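Local structure of lactate racemase (Thermoanaerobacterium thermosaccharolyticum, 2YJG) at residues H133-S138 against A191-I196; N65-T70 against K100-T105. The protein interconverts the D- and L-isomers of lactate, using a nickel pincer cofactor derived from nicotinic acid mononucleotide. All blocks are in the same frame, centred on the assembly; numbering follows the deposited sequence.

In the fold
From the N terminus, the chain first forms interaction 2, where strand 66-71 pairs with strand 99-104 after a crossover through helix 79-91. It then runs through helices 113-120 and 122-127 into strand 129-132, an edge strand of the same mixed sheet within this chain, and leaves it at 133-138. Interaction 1 closes a second, longer loop when 191-196 returns to this segment. The two loops therefore follow one another without nesting or crossing. His133 couples them directly: His133 N lies 3.1 Å from Ile103 O and His133 O lies 2.7 Å from Thr105 OG1, both probable hydrogen bonds, so that the sheet edge is tied, through the loop 133-138, to the segment leading into helix 193-198.

Interaction 1 of 2, residues H133-S138 against A191-I196; sequences HDSRNS and ASVQCI
His133 and Ser135 supply the two hydrogen bonds that tie a loop containing a type I beta turn, Asp134 to Asn137, to the N-cap end of helix 193-198. His133 NE2 donates to Ala191 O over 2.9 Å, with the acceptor at the ring edge and close to the ring plane, although the nitrogen itself stands above the plane of the Ala191 carbonyl. CG is anti to the backbone N (chi1 176°), which carries the ring out toward Ala191, and ND1, on the other side of the ring, is bonded to Asn156. An alanine in place of His133 would probably leave Ala191 O without this donor and open a gap beside Ala191. Two residues on, Val193 N donates to Ser135 O at 3.1 Å. This uses a backbone N-H of the first turn of the helix, whose N-cap is Ser192: its OG accepts from Cys195 N at 3.2 Å and also bonds Glu154. The beta turn includes an Asx turn in which Asp134 OD1 accepts from Arg136 N at 2.9 Å, and it brings Ser135 and Arg136 up to Val193. Packing follows from there. Ser135 CB lies 3.3 Å from Ala191 O, and Ile196 CD1 approaches the same CB at 4.2 Å. Ile196 also lies near His200, the probable nickel ligand of the cofactor by similarity. The guanidinium of Arg136 is fixed by a hydrogen bond from NH1 to Phe107 O and a cation-pi contact with the Phe107 ring. Though modelled too close to Ser135 for its exact place to be trusted, Val193 CG2 lies over the centre of one face of the guanidinium, 3.9 Å from Arg136 CZ.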
ATOM      1  N   HIS A 133     -13.337   2.969  -5.875  1.00 18.84           N
ATOM      2  CA  HIS A 133     -14.474   3.195  -6.729  1.00 19.58           C
ATOM      3  C   HIS A 133     -14.006   3.944  -7.946  1.00 21.00           C
ATOM      4  O   HIS A 133     -13.222   4.907  -7.828  1.00 19.22           O
ATOM      5  CB  HIS A 133     -15.512   4.072  -6.025  1.00 21.00           C
ATOM      6  CG  HIS A 133     -16.686   4.423  -6.882  1.00 17.25           C
ATOM      7  ND1 HIS A 133     -17.534   3.478  -7.418  1.00 19.33           N
ATOM      8  CD2 HIS A 133     -17.147   5.624  -7.295  1.00 19.42           C
ATOM      9  CE1 HIS A 133     -18.458   4.090  -8.139  1.00 20.84           C
ATOM     10  NE2 HIS A 133     -18.244   5.391  -8.074  1.00 18.43           N
ATOM     11  N   ASP A 134     -14.525   3.544  -9.102  1.00 22.27           N
ATOM     12  CA  ASP A 134     -14.272   4.316 -10.341  1.00 23.81           C
ATOM     13  C   ASP A 134     -15.642   4.609 -10.979  1.00 22.54           C
ATOM     14  O   ASP A 134     -16.348   3.727 -11.501  1.00 21.88           O
ATOM     15  CB  ASP A 134     -13.351   3.541 -11.267  1.00 24.88           C
ATOM     16  CG  ASP A 134     -13.089   4.236 -12.572  1.00 29.03           C
ATOM     17  OD1 ASP A 134     -13.494   5.436 -12.778  1.00 27.50           O
ATOM     18  OD2 ASP A 134     -12.466   3.521 -13.411  1.00 29.32           O
ATOM     19  N   SER A 135     -16.022   5.868 -10.828  1.00 22.03           N
ATOM     20  CA  SER A 135     -17.330   6.340 -11.276  1.00 23.68           C
ATOM     21  C   SER A 135     -17.399   6.310 -12.813  1.00 24.46           C
ATOM     22  O   SER A 135     -18.488   6.370 -13.368  1.00 21.95           O
ATOM     23  CB  SER A 135     -17.601   7.747 -10.796  1.00 22.27           C
ATOM     24  OG  SER A 135     -16.709   8.689 -11.381  1.00 27.16           O
ATOM     25  N   ARG A 136     -16.239   6.223 -13.465  1.00 26.02           N
ATOM     26  CA  ARG A 136     -16.186   6.245 -14.924  1.00 27.86           C
ATOM     27  C   ARG A 136     -16.129   4.856 -15.586  1.00 30.31           C
ATOM     28  O   ARG A 136     -16.150   4.766 -16.828  1.00 30.93           O
ATOM     29  CB  ARG A 136     -15.036   7.116 -15.376  1.00 29.04           C
ATOM     30  CG  ARG A 136     -15.237   8.560 -15.016  1.00 30.62           C
ATOM     31  CD  ARG A 136     -14.045   9.440 -15.299  1.00 34.49           C
ATOM     32  NE  ARG A 136     -14.301  10.811 -14.838  1.00 36.35           N
ATOM     33  CZ  ARG A 136     -14.228  11.214 -13.572  1.00 36.63           C
ATOM     34  NH1 ARG A 136     -13.883  10.370 -12.616  1.00 37.17           N
ATOM     35  NH2 ARG A 136     -14.507  12.475 -13.263  1.00 36.65           N
ATOM     36  N   ASN A 137     -16.112   3.790 -14.782  1.00 30.46           N
ATOM     37  CA  ASN A 137     -16.124   2.420 -15.292  1.00 32.29           C
ATOM     38  C   ASN A 137     -17.494   1.775 -15.221  1.00 32.48           C
ATOM     39  O   ASN A 137     -17.855   1.177 -14.223  1.00 31.31           O
ATOM     40  CB  ASN A 137     -15.098   1.519 -14.571  1.00 32.02           C
ATOM     41  CG  ASN A 137     -14.948   0.131 -15.239  1.00 33.37           C
ATOM     42  OD1 ASN A 137     -15.532  -0.140 -16.286  1.00 34.15           O
ATOM     43  ND2 ASN A 137     -14.189  -0.750 -14.602  1.00 33.09           N
ATOM     44  N   SER A 138     -18.221   1.855 -16.328  1.00 34.08           N
ATOM     45  CA  SER A 138     -19.600   1.400 -16.403  1.00 35.65           C
ATOM     46  C   SER A 138     -19.775  -0.070 -16.111  1.00 36.04           C
ATOM     47  O   SER A 138     -20.816  -0.468 -15.601  1.00 36.10           O
ATOM     48  CB  SER A 138     -20.156   1.704 -17.789  1.00 36.48           C
ATOM     49  OG  SER A 138     -19.602   2.930 -18.250  1.00 40.09           O
ATOM     50  N   ALA A 191     -21.335   6.283  -6.798  1.00 16.50           N
ATOM     51  CA  ALA A 191     -22.278   6.386  -7.930  1.00 16.96           C
ATOM     52  C   ALA A 191     -21.554   6.622  -9.219  1.00 15.91           C
ATOM     53  O   ALA A 191     -20.357   6.967  -9.242  1.00 16.35           O
ATOM     54  CB  ALA A 191     -23.245   7.563  -7.729  1.00 16.25           C
ATOM     55  N   SER A 192     -22.290   6.447 -10.308  1.00 18.72           N
ATOM     56  CA  SER A 192     -21.741   6.711 -11.666  1.00 18.53           C
ATOM     57  C   SER A 192     -21.548   8.183 -11.907  1.00 19.63           C
ATOM     58  O   SER A 192     -22.282   9.009 -11.325  1.00 17.76           O
ATOM     59  CB  SER A 192     -22.687   6.162 -12.731  1.00 18.96           C
ATOM     60  OG  SER A 192     -23.895   6.882 -12.770  1.00 16.30           O
ATOM     61  N   VAL A 193     -20.579   8.546 -12.764  1.00 19.30           N
ATOM     62  CA  VAL A 193     -20.301   9.988 -12.996  1.00 20.24           C
ATOM     63  C   VAL A 193     -21.614  10.690 -13.445  1.00 20.81           C
ATOM     64  O   VAL A 193     -21.886  11.800 -13.044  1.00 18.39           O
ATOM     65  CB  VAL A 193     -19.148  10.279 -13.985  1.00 20.79           C
ATOM     66  CG1 VAL A 193     -18.969  11.778 -14.188  1.00 23.11           C
ATOM     67  CG2 VAL A 193     -17.833   9.686 -13.512  1.00 27.06           C
ATOM     68  N   GLN A 194     -22.420  10.024 -14.260  1.00 21.29           N
ATOM     69  CA  GLN A 194     -23.661  10.631 -14.770  1.00 21.72           C
ATOM     70  C   GLN A 194     -24.635  10.895 -13.654  1.00 19.05           C
ATOM     71  O   GLN A 194     -25.254  11.948 -13.601  1.00 18.44           O
ATOM     72  CB  GLN A 194     -24.291   9.724 -15.838  1.00 22.41           C
ATOM     73  CG  GLN A 194     -25.512  10.298 -16.579  1.00 29.37           C
ATOM     74  CD  GLN A 194     -25.978   9.450 -17.845  1.00 35.42           C
ATOM     75  OE1 GLN A 194     -25.204   8.678 -18.439  1.00 40.46           O
ATOM     76  NE2 GLN A 194     -27.247   9.637 -18.248  1.00 40.01           N
ATOM     77  N   CYS A 195     -24.775   9.952 -12.723  1.00 17.36           N
ATOM     78  CA  CYS A 195     -25.661  10.160 -11.614  1.00 17.67           C
ATOM     79  C   CYS A 195     -25.160  11.297 -10.742  1.00 16.08           C
ATOM     80  O   CYS A 195     -25.945  12.080 -10.240  1.00 16.53           O
ATOM     81  CB  CYS A 195     -25.805   8.895 -10.775  1.00 17.42           C
ATOM     82  SG  CYS A 195     -26.708   7.531 -11.605  1.00 24.53           S
ATOM     83  N   ILE A 196     -23.848  11.394 -10.574  1.00 15.63           N
ATOM     84  CA  ILE A 196     -23.275  12.442  -9.743  1.00 14.69           C
ATOM     85  C   ILE A 196     -23.582  13.797 -10.350  1.00 14.93           C
ATOM     86  O   ILE A 196     -24.054  14.704  -9.686  1.00 13.96           O
ATOM     87  CB  ILE A 196     -21.759  12.232  -9.543  1.00 15.17           C
ATOM     88  CG1 ILE A 196     -21.518  10.918  -8.754  1.00 15.94           C
ATOM     89  CG2 ILE A 196     -21.184  13.388  -8.810  1.00 14.83           C
ATOM     90  CD1 ILE A 196     -20.017  10.453  -8.613  1.00 16.45           C
TER

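Interaction 2 of 2, residues N65-T70 against K100-T105; sequences NIVIIT and KILIAT
Ile66 and Lys100 open a ladder of five backbone hydrogen bonds, Lys100 N donating to Ile66 O at 2.8 Å. Lys100 O then accepts from Ile68 N, and Ile68 O from Leu102 N; the next rung joins Thr70 N to Leu102 O. Ala104 N closes the series on Thr70 O at 2.7 Å. Between the rungs, CA-H groups also approach the carbonyl oxygens, as with Ile69 CA and Leu102 O at 3.3 Å. On the face carrying Val67, Ile69 and Leu102, the side chains meet across the strands. Those of Val67 and Leu102 cross obliquely, Val67 CG1, anti to its backbone N (chi1 170°), lying 3.8 Å from Leu102 CB. Farther along, Ile69 CG2 touches Ala104 CB at 3.6 Å, while Ile69 CG1 faces Leu102 CD2 more loosely. These are parallel neighbours in a right-handed beta-alpha-beta crossover, in which helix 79-91 links strand 66-71 to strand 99-104; the short strand segments are inclined to each other by 30°. The helix lies over the face of Ile68 and Ile101, where Ile68 packs on Leu83, Leu87 and Ile90. There Ile68 CD1 lies 4.4 Å from Ile101 CG1, and Thr70 CG2 meets Ile101 CG2 at 3.9 Å. Thr70 turns its hydroxyl away from its own backbone N (chi1 -164°), and OG1 is hydrogen-bonded to Glu168 on the neighbouring strand 164-170. That strand borders 66-71 along its other edge through backbone bonds of Val67 and Ile69, whereas Phe130 of strand 129-132 packs against Ile101 and Ile103. The side chain of Ile103 also touches Asp72, which by similarity binds the nickel cofactor.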
ATOM      1  N   ASN A  65     -20.097 -11.565   2.944  1.00 25.80           N
ATOM      2  CA  ASN A  65     -19.543 -10.635   1.978  1.00 24.64           C
ATOM      3  C   ASN A  65     -19.968  -9.292   2.485  1.00 22.32           C
ATOM      4  O   ASN A  65     -21.026  -8.803   2.112  1.00 24.19           O
ATOM      5  CB  ASN A  65     -20.092 -10.937   0.556  1.00 24.30           C
ATOM      6  CG  ASN A  65     -19.563  -9.979  -0.549  1.00 30.06           C
ATOM      7  OD1 ASN A  65     -18.482  -9.360  -0.464  1.00 35.82           O
ATOM      8  ND2 ASN A  65     -20.338  -9.897  -1.635  1.00 31.73           N
ATOM      9  N   ILE A  66     -19.151  -8.722   3.348  1.00 19.29           N
ATOM     10  CA  ILE A  66     -19.364  -7.380   3.905  1.00 17.47           C
ATOM     11  C   ILE A  66     -18.548  -6.310   3.186  1.00 16.18           C
ATOM     12  O   ILE A  66     -17.412  -6.541   2.802  1.00 13.45           O
ATOM     13  CB  ILE A  66     -19.036  -7.380   5.393  1.00 17.35           C
ATOM     14  CG1 ILE A  66     -19.831  -8.502   6.065  1.00 17.34           C
ATOM     15  CG2 ILE A  66     -19.346  -6.030   6.039  1.00 17.62           C
ATOM     16  CD1 ILE A  66     -19.535  -8.693   7.508  1.00 18.63           C
ATOM     17  N   VAL A  67     -19.170  -5.151   2.954  1.00 15.13           N
ATOM     18  CA  VAL A  67     -18.487  -4.036   2.309  1.00 16.10           C
ATOM     19  C   VAL A  67     -18.619  -2.855   3.283  1.00 14.77           C
ATOM     20  O   VAL A  67     -19.713  -2.583   3.767  1.00 14.42           O
ATOM     21  CB  VAL A  67     -19.067  -3.687   0.903  1.00 16.30           C
ATOM     22  CG1 VAL A  67     -18.475  -2.345   0.358  1.00 17.13           C
ATOM     23  CG2 VAL A  67     -18.861  -4.914  -0.105  1.00 16.50           C
ATOM     24  N   ILE A  68     -17.494  -2.237   3.619  1.00 13.69           N
ATOM     25  CA  ILE A  68     -17.501  -0.947   4.317  1.00 13.59           C
ATOM     26  C   ILE A  68     -17.093   0.143   3.330  1.00 13.77           C
ATOM     27  O   ILE A  68     -15.971   0.075   2.778  1.00 14.68           O
ATOM     28  CB  ILE A  68     -16.466  -0.868   5.385  1.00 12.80           C
ATOM     29  CG1 ILE A  68     -16.613  -2.018   6.406  1.00 14.94           C
ATOM     30  CG2 ILE A  68     -16.519   0.493   6.133  1.00 15.76           C
ATOM     31  CD1 ILE A  68     -15.415  -2.124   7.381  1.00 15.81           C
ATOM     32  N   ILE A  69     -17.940   1.163   3.184  1.00 12.67           N
ATOM     33  CA  ILE A  69     -17.609   2.292   2.323  1.00 13.60           C
ATOM     34  C   ILE A  69     -16.869   3.294   3.194  1.00 14.37           C
ATOM     35  O   ILE A  69     -17.305   3.585   4.331  1.00 13.24           O
ATOM     36  CB  ILE A  69     -18.818   2.975   1.703  1.00 12.85           C
ATOM     37  CG1 ILE A  69     -19.625   1.993   0.819  1.00 13.01           C
ATOM     38  CG2 ILE A  69     -18.328   4.124   0.814  1.00 13.44           C
ATOM     39  CD1 ILE A  69     -20.991   2.537   0.307  1.00 14.04           C
ATOM     40  N   THR A  70     -15.722   3.774   2.698  1.00 14.34           N
ATOM     41  CA  THR A  70     -14.950   4.780   3.374  1.00 15.84           C
ATOM     42  C   THR A  70     -14.706   5.940   2.436  1.00 16.32           C
ATOM     43  O   THR A  70     -14.832   5.806   1.202  1.00 16.58           O
ATOM     44  CB  THR A  70     -13.613   4.208   3.878  1.00 16.21           C
ATOM     45  OG1 THR A  70     -13.027   5.093   4.861  1.00 18.41           O
ATOM     46  CG2 THR A  70     -12.633   4.033   2.748  1.00 18.09           C
ATOM     47  N   LYS A 100     -14.636  -6.136   2.568  1.00 16.09           N
ATOM     48  CA  LYS A 100     -14.042  -5.287   1.559  1.00 17.27           C
ATOM     49  C   LYS A 100     -14.232  -3.821   1.916  1.00 16.50           C
ATOM     50  O   LYS A 100     -15.304  -3.425   2.329  1.00 18.93           O
ATOM     51  CB  LYS A 100     -14.636  -5.569   0.178  1.00 17.79           C
ATOM     52  CG  LYS A 100     -13.929  -6.734  -0.479  1.00 21.41           C
ATOM     53  CD  LYS A 100     -14.326  -7.004  -1.853  1.00 24.79           C
ATOM     54  CE  LYS A 100     -13.992  -8.475  -2.169  1.00 26.19           C
ATOM     55  NZ  LYS A 100     -13.999  -8.624  -3.613  1.00 30.51           N
ATOM     56  N   ILE A 101     -13.198  -3.017   1.755  1.00 15.43           N
ATOM     57  CA  ILE A 101     -13.290  -1.615   2.084  1.00 13.96           C
ATOM     58  C   ILE A 101     -13.286  -0.908   0.751  1.00 15.13           C
ATOM     59  O   ILE A 101     -12.297  -0.927   0.050  1.00 16.07           O
ATOM     60  CB  ILE A 101     -12.142  -1.201   3.038  1.00 14.37           C
ATOM     61  CG1 ILE A 101     -12.237  -2.016   4.339  1.00 13.17           C
ATOM     62  CG2 ILE A 101     -12.228   0.239   3.416  1.00 14.30           C
ATOM     63  CD1 ILE A 101     -10.984  -1.983   5.192  1.00 17.41           C
ATOM     64  N   LEU A 102     -14.387  -0.263   0.438  1.00 15.29           N
ATOM     65  CA  LEU A 102     -14.609   0.386  -0.855  1.00 14.72           C
ATOM     66  C   LEU A 102     -14.444   1.873  -0.647  1.00 14.70           C
ATOM     67  O   LEU A 102     -15.196   2.457   0.127  1.00 13.92           O
ATOM     68  CB  LEU A 102     -16.049   0.118  -1.299  1.00 15.47           C
ATOM     69  CG  LEU A 102     -16.524   0.713  -2.642  1.00 15.99           C
ATOM     70  CD1 LEU A 102     -15.527   0.464  -3.844  1.00 14.86           C
ATOM     71  CD2 LEU A 102     -17.908   0.253  -2.917  1.00 13.86           C
ATOM     72  N   ILE A 103     -13.489   2.486  -1.354  1.00 15.06           N
ATOM     73  CA  ILE A 103     -13.175   3.922  -1.205  1.00 15.43           C
ATOM     74  C   ILE A 103     -14.130   4.724  -2.103  1.00 15.90           C
ATOM     75  O   ILE A 103     -14.156   4.512  -3.321  1.00 16.85           O
ATOM     76  CB  ILE A 103     -11.728   4.227  -1.608  1.00 15.65           C
ATOM     77  CG1 ILE A 103     -10.739   3.391  -0.812  1.00 17.71           C
ATOM     78  CG2 ILE A 103     -11.392   5.728  -1.469  1.00 15.67           C
ATOM     79  CD1 ILE A 103     -10.760   3.676   0.632  1.00 22.08           C
ATOM     80  N   ALA A 104     -14.904   5.622  -1.500  1.00 14.96           N
ATOM     81  CA  ALA A 104     -15.938   6.413  -2.191  1.00 15.39           C
ATOM     82  C   ALA A 104     -15.280   7.631  -2.775  1.00 17.11           C
ATOM     83  O   ALA A 104     -15.198   8.663  -2.125  1.00 16.60           O
ATOM     84  CB  ALA A 104     -17.029   6.869  -1.164  1.00 13.98           C
ATOM     85  N   THR A 105     -14.854   7.536  -4.020  1.00 17.07           N
ATOM     86  CA  THR A 105     -14.133   8.616  -4.693  1.00 17.14           C
ATOM     87  C   THR A 105     -15.043   9.608  -5.348  1.00 18.06           C
ATOM     88  O   THR A 105     -14.583  10.674  -5.755  1.00 15.19           O
ATOM     89  CB  THR A 105     -13.274   7.996  -5.811  1.00 18.05           C
ATOM     90  OG1 THR A 105     -14.153   7.173  -6.593  1.00 18.50           O
ATOM     91  CG2 THR A 105     -12.185   7.085  -5.214  1.00 18.28           C
TER